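PDB 3JUR: Exo-poly-alpha-D-galacturonosidase from Thermotoga maritima, which probably hydrolyses alpha-1,4-galacturonosyl linkages of polygalacturonic acid, releasing units from the chain end. Local coordinates for residues S375-N380 against D402-D407. Numbering follows the deposited sequence.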
loop_
_atom_site.group_PDB
_atom_site.type_symbol
_atom_site.label_atom_id
_atom_site.label_comp_id
_atom_site.label_asym_id
_atom_site.label_seq_id
_atom_site.Cartn_x
_atom_site.Cartn_y
_atom_site.Cartn_z
ATOM N N SER D 375 27.259 -3.022 8.632
ATOM C CA SER D 375 27.345 -2.446 7.283
ATOM C C SER D 375 26.969 -3.423 6.174
ATOM O O SER D 375 27.795 -3.785 5.326
ATOM C CB SER D 375 28.733 -1.839 7.052
ATOM O OG SER D 375 28.979 -0.876 8.054
ATOM N N VAL D 376 25.716 -3.866 6.213
ATOM C CA VAL D 376 25.155 -4.728 5.185
ATOM C C VAL D 376 24.100 -3.905 4.455
ATOM O O VAL D 376 23.228 -3.282 5.086
ATOM C CB VAL D 376 24.540 -6.030 5.779
ATOM C CG1 VAL D 376 24.020 -6.955 4.663
ATOM C CG2 VAL D 376 25.564 -6.773 6.645
ATOM N N PHE D 377 24.202 -3.884 3.128
ATOM C CA PHE D 377 23.381 -3.014 2.298
ATOM C C PHE D 377 22.631 -3.808 1.237
ATOM O O PHE D 377 23.231 -4.512 0.411
ATOM C CB PHE D 377 24.244 -1.902 1.670
ATOM C CG PHE D 377 25.098 -1.172 2.671
ATOM C CD1 PHE D 377 24.558 -0.158 3.459
ATOM C CD2 PHE D 377 26.434 -1.520 2.852
ATOM C CE1 PHE D 377 25.345 0.507 4.412
ATOM C CE2 PHE D 377 27.230 -0.861 3.797
ATOM C CZ PHE D 377 26.679 0.154 4.578
ATOM N N VAL D 378 21.304 -3.717 1.304
ATOM C CA VAL D 378 20.428 -4.338 0.337
ATOM C C VAL D 378 19.775 -3.186 -0.413
ATOM O O VAL D 378 19.144 -2.304 0.184
ATOM C CB VAL D 378 19.356 -5.244 1.000
ATOM C CG1 VAL D 378 18.390 -5.799 -0.053
ATOM C CG2 VAL D 378 19.998 -6.397 1.765
ATOM N N LYS D 379 19.944 -3.166 -1.725
ATOM C CA LYS D 379 19.352 -2.099 -2.512
ATOM C C LYS D 379 18.774 -2.673 -3.787
ATOM O O LYS D 379 19.413 -3.503 -4.455
ATOM C CB LYS D 379 20.390 -1.007 -2.797
ATOM C CG LYS D 379 20.071 -0.119 -3.984
ATOM C CD LYS D 379 19.720 1.275 -3.584
ATOM C CE LYS D 379 20.957 2.115 -3.411
ATOM N NZ LYS D 379 20.619 3.565 -3.377
ATOM N N ASN D 380 17.568 -2.227 -4.124
ATOM C CA ASN D 380 16.873 -2.681 -5.338
ATOM C C ASN D 380 16.678 -4.196 -5.388
ATOM O O ASN D 380 16.920 -4.835 -6.414
ATOM C CB ASN D 380 17.565 -2.163 -6.613
ATOM C CG ASN D 380 16.665 -2.223 -7.838
ATOM O OD1 ASN D 380 15.451 -2.039 -7.736
ATOM N ND2 ASN D 380 17.258 -2.484 -9.005
ATOM N N ASP D 402 24.042 -1.224 11.609
ATOM C CA ASP D 402 24.115 -0.575 10.293
ATOM C C ASP D 402 23.642 -1.473 9.141
ATOM O O ASP D 402 24.355 -1.690 8.157
ATOM C CB ASP D 402 25.548 -0.055 10.046
ATOM C CG ASP D 402 25.639 0.899 8.862
ATOM O OD1 ASP D 402 24.683 1.681 8.624
ATOM O OD2 ASP D 402 26.683 0.869 8.167
ATOM N N ILE D 403 22.430 -1.999 9.274
ATOM C CA ILE D 403 21.802 -2.743 8.199
ATOM C C ILE D 403 20.840 -1.799 7.498
ATOM O O ILE D 403 19.961 -1.210 8.144
ATOM C CB ILE D 403 21.039 -4.013 8.697
ATOM C CG1 ILE D 403 21.893 -4.849 9.663
ATOM C CG2 ILE D 403 20.551 -4.847 7.506
ATOM C CD1 ILE D 403 23.232 -5.379 9.092
ATOM N N LEU D 404 21.014 -1.650 6.187
ATOM C CA LEU D 404 20.179 -0.753 5.391
ATOM C C LEU D 404 19.561 -1.485 4.203
ATOM O O LEU D 404 20.269 -2.131 3.414
ATOM C CB LEU D 404 20.978 0.477 4.928
ATOM C CG LEU D 404 20.241 1.569 4.136
ATOM C CD1 LEU D 404 19.161 2.238 4.976
ATOM C CD2 LEU D 404 21.216 2.620 3.580
ATOM N N ILE D 405 18.234 -1.401 4.111
ATOM C CA ILE D 405 17.468 -1.949 2.999
ATOM C C ILE D 405 16.731 -0.793 2.316
ATOM O O ILE D 405 15.982 -0.055 2.960
ATOM C CB ILE D 405 16.470 -3.034 3.475
ATOM C CG1 ILE D 405 17.219 -4.137 4.230
ATOM C CG2 ILE D 405 15.697 -3.614 2.292
ATOM C CD1 ILE D 405 16.335 -5.108 4.975
ATOM N N SER D 406 16.959 -0.619 1.014
ATOM C CA SER D 406 16.370 0.511 0.310
ATOM C C SER D 406 15.916 0.170 -1.101
ATOM O O SER D 406 16.419 -0.781 -1.717
ATOM C CB SER D 406 17.334 1.693 0.304
ATOM O OG SER D 406 18.571 1.295 -0.246
ATOM N N ASP D 407 14.953 0.950 -1.597
ATOM C CA ASP D 407 14.397 0.768 -2.944
ATOM C C ASP D 407 14.026 -0.698 -3.199
ATOM O O ASP D 407 14.361 -1.262 -4.240
ATOM C CB ASP D 407 15.391 1.254 -4.006
ATOM C CG ASP D 407 15.823 2.698 -3.796
ATOM O OD1 ASP D 407 15.075 3.479 -3.162
ATOM O OD2 ASP D 407 16.913 3.059 -4.290
HETATM O O HOH W 1 20.641 -0.033 0.687
HETATM O O HOH W 2 13.014 -2.832 -5.998
#
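Ser375 opens the pairing with its hydroxyl: OG, set beside its own backbone N (chi1 -57°), donates to Asp402 OD2 at 2.9 Å, using the anti lone pair of the carboxylate. Both residues have left-handed backbone angles, which Asp and Asn tolerate better than most non-glycine residues. Val376 begins the regular ladder. Its N reaches Asp402 O from above the carbonyl plane, a bent bond of 3.2 Å, whereas its O takes Leu404 N almost straight along the C=O axis. On the interior face its CB and CG2 meet Ile403 CD1, which is 3.6 Å from Val376 CB; compact beta-branched residues suit such layers, and Leu326 also packs against Val376. Phe377 projects to the outer face, its flat ring stacked with Phe342 of the preceding coil. Ring atom CD1 lies 3.9 Å from Leu404 CB, while the tip, CZ, leans toward Asp402 OD2, the ring and carboxylate planes 80° apart. Val378 turns inward again, alongside Ile405, with CB 4.0 Å from Ile405 CG1. Its N gives the straightest bond of the ladder, 2.8 Å to Leu404 O, and its O accepts both Ser406 N and a water that also bonds Ser406 OG. Lys379, long and flexible, bends at chi2 and chi3; its CD packs 3.5 Å from Ser406 OG, and NZ pairs mainly with Glu5, making only a long salt bridge to Asp407 OD2. Asp407 OD1 accepts from Asn428 ND2. Asn380, again left-handed, closes the ladder by donating N to Ser406 O; its ND2 binds Asp345 and its OD1 accepts from Lys382 NZ. Such coil-on-coil stacking, aliphatic inside and mixed outside, the second strand turning a corner at Asp407, is characteristic of the right-handed parallel beta-helix of family 28.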